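Local coordinates for protein mariner Mos1 transposase (Drosophila mauritiana, PDB 4MDB) that mediates cut-and-paste transposition of the Mos1 element, its RNase H-like catalytic domain using divalent metal ions to cut and join DNA, at residues 23-29 against 209-214; 123-129 against 147-153. The protein carries 1 engineered substitution. All coordinates share one frame. Numbering follows the deposited sequence.

Interaction 1 of 2, residues 23-29 against 209-214; sequences YKRKSFL and LPERWE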
loop_
_atom_site.group_PDB
_atom_site.type_symbol
_atom_site.label_atom_id
_atom_site.label_comp_id
_atom_site.label_asym_id
_atom_site.label_seq_id
_atom_site.Cartn_x
_atom_site.Cartn_y
_atom_site.Cartn_z
ATOM N N TYR A 23 -13.704 -12.825 2.819
ATOM C CA TYR A 23 -12.640 -13.718 2.384
ATOM C C TYR A 23 -13.079 -15.143 2.433
ATOM O O TYR A 23 -12.803 -15.880 1.517
ATOM C CB TYR A 23 -11.362 -13.482 3.175
ATOM C CG TYR A 23 -10.304 -14.529 2.993
ATOM C CD1 TYR A 23 -9.518 -14.606 1.820
ATOM C CD2 TYR A 23 -10.129 -15.506 3.955
ATOM C CE1 TYR A 23 -8.561 -15.586 1.650
ATOM C CE2 TYR A 23 -9.187 -16.504 3.784
ATOM C CZ TYR A 23 -8.414 -16.570 2.654
ATOM O OH TYR A 23 -7.501 -17.584 2.583
ATOM N N LYS A 24 -13.772 -15.495 3.513
ATOM C CA LYS A 24 -14.206 -16.892 3.692
ATOM C C LYS A 24 -15.241 -17.285 2.652
ATOM O O LYS A 24 -15.238 -18.441 2.214
ATOM C CB LYS A 24 -14.695 -17.082 5.122
ATOM C CG LYS A 24 -13.487 -17.030 6.072
ATOM C CD LYS A 24 -13.904 -17.214 7.503
ATOM C CE LYS A 24 -12.726 -17.413 8.451
ATOM N NZ LYS A 24 -13.217 -16.964 9.781
ATOM N N ARG A 25 -16.116 -16.368 2.268
ATOM C CA ARG A 25 -17.118 -16.648 1.241
ATOM C C ARG A 25 -16.391 -16.812 -0.102
ATOM O O ARG A 25 -16.641 -17.765 -0.801
ATOM C CB ARG A 25 -18.183 -15.567 1.140
ATOM C CG ARG A 25 -19.294 -15.647 2.187
ATOM C CD ARG A 25 -20.384 -14.559 2.079
ATOM N NE ARG A 25 -20.095 -13.351 2.866
ATOM C CZ ARG A 25 -19.610 -12.189 2.407
ATOM N NH1 ARG A 25 -19.404 -11.175 3.270
ATOM N NH2 ARG A 25 -19.337 -12.013 1.109
ATOM N N LYS A 26 -15.469 -15.884 -0.450
ATOM C CA LYS A 26 -14.809 -15.926 -1.767
ATOM C C LYS A 26 -13.531 -15.165 -1.708
ATOM O O LYS A 26 -13.598 -13.992 -1.579
ATOM C CB LYS A 26 -15.676 -15.364 -2.860
ATOM C CG LYS A 26 -15.087 -15.513 -4.268
ATOM C CD LYS A 26 -15.925 -14.694 -5.222
ATOM C CE LYS A 26 -15.501 -14.803 -6.662
ATOM N NZ LYS A 26 -15.716 -13.449 -7.301
ATOM N N SER A 27 -12.396 -15.842 -1.717
ATOM C CA SER A 27 -11.134 -15.102 -1.653
ATOM C C SER A 27 -10.988 -14.094 -2.752
ATOM O O SER A 27 -11.233 -14.418 -3.910
ATOM C CB SER A 27 -9.917 -16.023 -1.673
ATOM O OG SER A 27 -8.749 -15.284 -1.630
ATOM N N PHE A 28 -10.511 -12.879 -2.434
ATOM C CA PHE A 28 -10.362 -11.780 -3.388
ATOM C C PHE A 28 -8.957 -11.258 -3.373
ATOM O O PHE A 28 -8.611 -10.213 -3.988
ATOM C CB PHE A 28 -11.316 -10.662 -3.026
ATOM C CG PHE A 28 -11.201 -10.197 -1.586
ATOM C CD1 PHE A 28 -11.957 -10.804 -0.551
ATOM C CD2 PHE A 28 -10.396 -9.147 -1.269
ATOM C CE1 PHE A 28 -11.898 -10.363 0.731
ATOM C CE2 PHE A 28 -10.298 -8.729 0.064
ATOM C CZ PHE A 28 -11.052 -9.317 1.057
ATOM N N LEU A 29 -8.084 -11.954 -2.683
ATOM C CA LEU A 29 -6.765 -11.405 -2.457
ATOM C C LEU A 29 -5.899 -11.199 -3.703
ATOM O O LEU A 29 -5.035 -10.300 -3.759
ATOM C CB LEU A 29 -5.976 -12.312 -1.545
ATOM C CG LEU A 29 -6.584 -12.622 -0.203
ATOM C CD1 LEU A 29 -5.582 -13.474 0.534
ATOM C CD2 LEU A 29 -7.001 -11.407 0.609
ATOM N N LEU A 209 -2.706 -11.452 4.749
ATOM C CA LEU A 209 -3.834 -10.586 5.226
ATOM C C LEU A 209 -4.812 -11.363 6.133
ATOM O O LEU A 209 -5.149 -10.918 7.221
ATOM C CB LEU A 209 -4.583 -9.845 4.113
ATOM C CG LEU A 209 -3.869 -8.594 3.571
ATOM C CD1 LEU A 209 -4.444 -8.131 2.232
ATOM C CD2 LEU A 209 -3.992 -7.463 4.610
ATOM N N PRO A 210 -5.266 -12.522 5.693
ATOM C CA PRO A 210 -6.275 -13.160 6.512
ATOM C C PRO A 210 -5.839 -13.584 7.891
ATOM O O PRO A 210 -6.649 -13.456 8.833
ATOM C CB PRO A 210 -6.669 -14.391 5.686
ATOM C CG PRO A 210 -6.291 -14.100 4.310
ATOM C CD PRO A 210 -5.039 -13.249 4.455
ATOM N N GLU A 211 -4.569 -13.981 8.065
ATOM C CA GLU A 211 -4.036 -14.360 9.350
ATOM C C GLU A 211 -3.978 -13.081 10.230
ATOM O O GLU A 211 -4.319 -13.135 11.432
ATOM C CB GLU A 211 -2.659 -15.013 9.192
ATOM C CG GLU A 211 -1.720 -14.770 10.370
ATOM C CD GLU A 211 -0.386 -15.481 10.218
ATOM O OE1 GLU A 211 -0.081 -16.291 11.138
ATOM O OE2 GLU A 211 0.356 -15.218 9.222
ATOM N N ARG A 212 -3.610 -11.956 9.624
ATOM C CA ARG A 212 -3.625 -10.674 10.314
ATOM C C ARG A 212 -5.043 -10.305 10.751
ATOM O O ARG A 212 -5.275 -9.974 11.914
ATOM C CB ARG A 212 -3.048 -9.575 9.419
ATOM C CG ARG A 212 -1.635 -9.852 8.931
ATOM C CD ARG A 212 -0.759 -8.614 9.043
ATOM N NE ARG A 212 0.657 -8.954 9.142
ATOM C CZ ARG A 212 1.480 -8.467 10.065
ATOM N NH1 ARG A 212 1.028 -7.615 10.975
ATOM N NH2 ARG A 212 2.754 -8.832 10.079
ATOM N N TRP A 213 -5.988 -10.364 9.816
ATOM C CA TRP A 213 -7.408 -10.041 10.123
ATOM C C TRP A 213 -7.863 -10.896 11.329
ATOM O O TRP A 213 -8.491 -10.358 12.268
ATOM C CB TRP A 213 -8.378 -10.155 8.977
ATOM C CG TRP A 213 -8.068 -9.280 7.844
ATOM C CD1 TRP A 213 -7.448 -8.043 7.898
ATOM C CD2 TRP A 213 -8.257 -9.542 6.433
ATOM N NE1 TRP A 213 -7.302 -7.531 6.646
ATOM C CE2 TRP A 213 -7.823 -8.405 5.735
ATOM C CE3 TRP A 213 -8.873 -10.538 5.719
ATOM C CZ2 TRP A 213 -7.889 -8.322 4.359
ATOM C CZ3 TRP A 213 -8.927 -10.441 4.373
ATOM C CH2 TRP A 213 -8.431 -9.363 3.705
ATOM N N GLU A 214 -7.517 -12.187 11.290
ATOM C CA GLU A 214 -7.947 -13.149 12.370
ATOM C C GLU A 214 -7.370 -12.722 13.694
ATOM O O GLU A 214 -8.062 -12.774 14.711
ATOM C CB GLU A 214 -7.522 -14.578 12.019
ATOM C CG GLU A 214 -8.524 -15.576 12.566
ATOM C CD GLU A 214 -9.170 -16.449 11.512
ATOM O OE1 GLU A 214 -10.064 -15.973 10.736
ATOM O OE2 GLU A 214 -8.825 -17.658 11.524
#
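Apolar packing between the two ends of the catalytic domain defines this contact: the C-terminal turn of helix 6-25 and the loop that follows it meet the first turns of helix 209-218, the last helix of the chain. Its centre is a CH-pi interaction. P210 sets CG over one face of the Y23 ring, with P210 CG 3.7 Å from the centroid of that ring and 13° off its normal. Proline suits the first turn of a helix, where its missing amide proton costs no helical bond, and here its ring faces Y23. L29 CD1 reaches the same P210 CG at 3.9 Å, so tyrosine and leucine both pack against the proline. One turn further on, W213 is buried: its CH2 lies 3.7 Å from F28 CZ and 4.0 Å from L29 CD2, while Y23 CB approaches the indole edge, 4.1 Å from CZ3 of W213. The F28 and W213 rings meet rim to rim, with planes 21° apart, and are not stacked. At the exposed border a long, weak salt bridge links K24 NZ to E214 OE1 at 3.4 Å, the position of that oxygen being less certain. W213 also packs on C16 and L19. The end of one helix and its following loop thus pack on the start of the last helix, within the helical layer flanking the sheet of an RNase H-like fold.

Interaction 2 of 2, residues 123-129 against 147-153; sequences RVIFLHD and NWEVLPH. With MG (magnesium ion), chain D; RLT (N-(4-fluorobenzyl)-5-hydroxy-1-methyl-2-(1-methyl-1-{[(5-methyl-1,3,4-oxadiazol-2-yl)carbonyl]amino}ethyl)-6-oxo-1,6-di hydropyrimidine-4-carboxamide), chain B.
Parallel strands 125-127 and 149-150 pair in register in the RNase H-like sheet, segment directions 36° apart: I125 CA to E149 CA 4.7 Å, F126 CA to V150 CA 4.9 Å. I125 to L127 are extended (phi -109 to -120°, psi 110 to 127°); N147, just past a helix, takes phi 60°, psi 45°. R123 NE donates to N147 O (3.0 Å). V124 sets CB 3.7 Å from the centroid of the W148 five-membered ring (W148 m), and its O accepts E149 N at 2.9 Å. I125 (m) places CG2 3.6 Å from L151 CD1; E149, on the same face, salt-bridges R22. F126 (t), on the other face, sets CD1 3.8 Å from W148 CE3; its N donates to E149 O (2.7 Å), its O accepts L151 N (3.0 Å). Beyond L127 the chains part around a water, 3.0 Å from H128 N, 2.6 Å from L151 O and 3.0 Å from F126 O. H128 ND1 hydrogen-bonds Y99 OH. D129 (p) has CB 3.7 Å from H153 CD2 and OD2 2.1 Å from a magnesium also bound by D36, two waters and raltegravir OAE and OAH. The ladder thus delivers a DDD-motif carboxylate to metal that the inhibitor chelates.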
loop_
_atom_site.group_PDB
_atom_site.type_symbol
_atom_site.label_atom_id
_atom_site.label_comp_id
_atom_site.label_asym_id
_atom_site.label_seq_id
_atom_site.Cartn_x
_atom_site.Cartn_y
_atom_site.Cartn_z
ATOM N N ARG A 123 -11.837 -6.836 -11.765
ATOM C CA ARG A 123 -11.903 -5.535 -11.127
ATOM C C ARG A 123 -10.854 -5.387 -10.045
ATOM O O ARG A 123 -10.650 -6.286 -9.235
ATOM C CB ARG A 123 -13.299 -5.371 -10.516
ATOM C CG ARG A 123 -13.563 -4.025 -9.939
ATOM C CD ARG A 123 -14.912 -3.949 -9.284
ATOM N NE ARG A 123 -15.208 -2.558 -8.892
ATOM C CZ ARG A 123 -16.238 -2.187 -8.123
ATOM N NH1 ARG A 123 -17.068 -3.093 -7.579
ATOM N NH2 ARG A 123 -16.458 -0.906 -7.836
ATOM N N VAL A 124 -10.200 -4.253 -10.078
ATOM C CA VAL A 124 -9.178 -3.904 -9.104
ATOM C C VAL A 124 -9.858 -3.716 -7.756
ATOM O O VAL A 124 -10.865 -2.992 -7.642
ATOM C CB VAL A 124 -8.391 -2.667 -9.491
ATOM C CG1 VAL A 124 -7.524 -2.208 -8.302
ATOM C CG2 VAL A 124 -7.634 -2.932 -10.810
ATOM N N ILE A 125 -9.251 -4.275 -6.707
ATOM C CA ILE A 125 -9.620 -3.996 -5.376
ATOM C C ILE A 125 -8.454 -3.157 -4.793
ATOM O O ILE A 125 -7.375 -3.694 -4.641
ATOM C CB ILE A 125 -9.871 -5.258 -4.556
ATOM C CG1 ILE A 125 -11.057 -6.028 -5.133
ATOM C CG2 ILE A 125 -10.062 -4.955 -3.062
ATOM C CD1 ILE A 125 -11.284 -7.373 -4.518
ATOM N N PHE A 126 -8.711 -1.974 -4.313
ATOM C CA PHE A 126 -7.637 -1.044 -3.962
ATOM C C PHE A 126 -7.586 -0.889 -2.466
ATOM O O PHE A 126 -8.592 -0.554 -1.817
ATOM C CB PHE A 126 -7.872 0.320 -4.615
ATOM C CG PHE A 126 -6.703 1.249 -4.625
ATOM C CD1 PHE A 126 -5.532 0.894 -5.198
ATOM C CD2 PHE A 126 -6.819 2.530 -4.083
ATOM C CE1 PHE A 126 -4.474 1.769 -5.294
ATOM C CE2 PHE A 126 -5.741 3.410 -4.147
ATOM C CZ PHE A 126 -4.579 2.991 -4.777
ATOM N N LEU A 127 -6.402 -1.095 -1.920
ATOM C CA LEU A 127 -6.187 -0.955 -0.480
ATOM C C LEU A 127 -5.167 0.096 -0.207
ATOM O O LEU A 127 -3.957 -0.066 -0.528
ATOM C CB LEU A 127 -5.801 -2.301 0.143
ATOM C CG LEU A 127 -5.423 -2.352 1.651
ATOM C CD1 LEU A 127 -6.658 -1.944 2.424
ATOM C CD2 LEU A 127 -5.034 -3.785 1.914
ATOM N N HIS A 128 -5.666 1.196 0.339
ATOM C CA HIS A 128 -4.785 2.276 0.782
ATOM C C HIS A 128 -5.270 2.816 2.097
ATOM O O HIS A 128 -6.391 2.596 2.479
ATOM C CB HIS A 128 -4.617 3.400 -0.311
ATOM C CG HIS A 128 -5.828 4.189 -0.637
ATOM N ND1 HIS A 128 -5.767 5.320 -1.428
ATOM C CD2 HIS A 128 -7.143 4.011 -0.354
ATOM C CE1 HIS A 128 -6.976 5.825 -1.572
ATOM N NE2 HIS A 128 -7.831 5.049 -0.944
ATOM N N ASP A 129 -4.402 3.564 2.753
ATOM C CA ASP A 129 -4.813 4.103 4.047
ATOM C C ASP A 129 -5.590 5.422 3.983
ATOM O O ASP A 129 -5.876 5.958 2.926
ATOM C CB ASP A 129 -3.633 4.069 4.984
ATOM C CG ASP A 129 -2.540 5.088 4.704
ATOM O OD1 ASP A 129 -2.856 6.101 4.115
ATOM O OD2 ASP A 129 -1.304 4.857 5.024
ATOM N N ASN A 147 -13.204 3.016 -11.166
ATOM C CA ASN A 147 -14.115 1.995 -10.657
ATOM C C ASN A 147 -13.395 0.817 -10.043
ATOM O O ASN A 147 -13.701 -0.350 -10.249
ATOM C CB ASN A 147 -15.119 1.570 -11.684
ATOM C CG ASN A 147 -16.434 1.183 -11.020
ATOM O OD1 ASN A 147 -16.779 0.035 -10.948
ATOM N ND2 ASN A 147 -17.055 2.099 -10.431
ATOM N N TRP A 148 -12.415 1.160 -9.242
ATOM C CA TRP A 148 -11.782 0.234 -8.335
ATOM C C TRP A 148 -12.615 0.166 -7.097
ATOM O O TRP A 148 -13.104 1.195 -6.589
ATOM C CB TRP A 148 -10.381 0.728 -8.023
ATOM C CG TRP A 148 -9.439 0.847 -9.252
ATOM C CD1 TRP A 148 -9.665 0.367 -10.564
ATOM C CD2 TRP A 148 -8.149 1.451 -9.286
ATOM N NE1 TRP A 148 -8.621 0.655 -11.332
ATOM C CE2 TRP A 148 -7.665 1.322 -10.603
ATOM C CE3 TRP A 148 -7.347 2.074 -8.328
ATOM C CZ2 TRP A 148 -6.410 1.769 -10.989
ATOM C CZ3 TRP A 148 -6.064 2.571 -8.749
ATOM C CH2 TRP A 148 -5.636 2.421 -10.066
ATOM N N GLU A 149 -12.713 -1.025 -6.573
ATOM C CA GLU A 149 -13.363 -1.210 -5.292
ATOM C C GLU A 149 -12.403 -0.793 -4.178
ATOM O O GLU A 149 -11.333 -1.387 -4.048
ATOM C CB GLU A 149 -13.731 -2.678 -5.160
ATOM C CG GLU A 149 -14.596 -2.800 -3.940
ATOM C CD GLU A 149 -14.894 -4.200 -3.513
ATOM O OE1 GLU A 149 -15.403 -4.277 -2.333
ATOM O OE2 GLU A 149 -14.607 -5.160 -4.268
ATOM N N VAL A 150 -12.806 0.170 -3.349
ATOM C CA VAL A 150 -11.968 0.660 -2.283
ATOM C C VAL A 150 -12.274 -0.122 -0.995
ATOM O O VAL A 150 -13.408 -0.153 -0.486
ATOM C CB VAL A 150 -12.127 2.160 -2.114
ATOM C CG1 VAL A 150 -11.271 2.667 -0.966
ATOM C CG2 VAL A 150 -11.737 2.835 -3.403
ATOM N N LEU A 151 -11.275 -0.828 -0.522
ATOM C CA LEU A 151 -11.411 -1.643 0.665
ATOM C C LEU A 151 -11.404 -0.757 1.897
ATOM O O LEU A 151 -10.726 0.230 1.957
ATOM C CB LEU A 151 -10.239 -2.661 0.640
ATOM C CG LEU A 151 -10.492 -4.107 0.891
ATOM C CD1 LEU A 151 -11.622 -4.813 0.139
ATOM C CD2 LEU A 151 -9.214 -4.907 0.885
ATOM N N PRO A 152 -12.217 -1.124 2.918
ATOM C CA PRO A 152 -12.200 -0.436 4.189
ATOM C C PRO A 152 -10.849 -0.620 4.860
ATOM O O PRO A 152 -10.231 -1.655 4.684
ATOM C CB PRO A 152 -13.252 -1.167 5.008
ATOM C CG PRO A 152 -13.595 -2.348 4.304
ATOM C CD PRO A 152 -13.189 -2.206 2.851
ATOM N N HIS A 153 -10.412 0.408 5.527
ATOM C CA HIS A 153 -9.179 0.371 6.263
ATOM C C HIS A 153 -9.348 1.295 7.422
ATOM O O HIS A 153 -9.657 2.449 7.256
ATOM C CB HIS A 153 -8.015 0.818 5.410
ATOM C CG HIS A 153 -6.683 0.608 6.037
ATOM N ND1 HIS A 153 -6.112 -0.626 6.147
ATOM C CD2 HIS A 153 -5.790 1.475 6.562
ATOM C CE1 HIS A 153 -4.953 -0.531 6.756
ATOM N NE2 HIS A 153 -4.721 0.749 6.990
HETATM MG MG MG D . 0.530 5.831 4.844
HETATM C CAA RLT B . -5.269 8.016 11.617
HETATM C CAB RLT B . 3.440 3.894 10.510
HETATM C CAC RLT B . 1.464 5.022 12.554
HETATM C CAD RLT B . 3.149 7.033 11.728
HETATM O OAE RLT B . -0.087 7.093 6.333
HETATM O OAF RLT B . -1.161 5.765 11.276
HETATM O OAG RLT B . 3.118 3.479 8.081
HETATM O OAH RLT B . 1.514 4.774 6.384
HETATM F FAI RLT B . -6.455 8.645 9.274
HETATM C CAJ RLT B . -4.462 7.795 8.257
HETATM C CAK RLT B . -4.517 10.044 9.059
HETATM C CAL RLT B . -3.124 7.976 7.851
HETATM C CAM RLT B . -3.187 10.235 8.658
HETATM C CAN RLT B . -1.033 9.454 7.652
HETATM N NAO RLT B . -3.179 9.591 12.067
HETATM N NAP RLT B . -1.799 9.252 12.072
HETATM N NAQ RLT B . 0.926 6.652 9.598
HETATM N NAR RLT B . -0.258 8.359 8.250
HETATM N NAS RLT B . 0.571 7.228 11.850
HETATM O OAT RLT B . -3.013 7.398 11.592
HETATM C CAU RLT B . 0.038 7.243 7.519
HETATM C CAV RLT B . -0.723 6.883 11.599
HETATM C CAW RLT B . -3.840 8.441 11.778
HETATM C CAX RLT B . -5.167 8.835 8.869
HETATM C CAY RLT B . -2.473 9.216 8.046
HETATM C CAZ RLT B . 1.577 5.254 7.634
HETATM C CBA RLT B . -1.764 7.930 11.756
HETATM C CBB RLT B . 0.812 6.320 8.254
HETATM C CBC RLT B . 1.725 5.913 10.411
HETATM C CBD RLT B . 2.399 4.440 8.494
HETATM N NBE RLT B . 2.479 4.827 9.843
HETATM C CBF RLT B . 1.749 6.396 11.951
HETATM O O HOH W 1 -11.316 -2.206 -11.946
HETATM O O HOH W 2 -8.632 1.084 0.641
HETATM O O HOH W 3 -0.351 7.204 3.557
HETATM O O HOH W 4 2.301 6.899 4.506
#

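Interaction 2 is the more buried of the pair, an ordered backbone ladder that leads directly into the metal site; interaction 1 lies nearer the surface, rests on side-chain packing and has a charged pair at its border. Interaction 2 is also the larger, 798 against 285 Å² buried between the segments. In sequence, 123-129 and 147-153 are nested within the loop closed by 23-29 and 209-214. Helix 6-25 serves both: W213 and L151 each pack on its L19, and its R22 pairs with E149. The two contacts touch through F28, whose CB lies 3.6 Å from I125 CD1 and whose CE2 lies 4.1 Å from L151 CD2. F28 therefore joins the W213 cluster to I125 and L151.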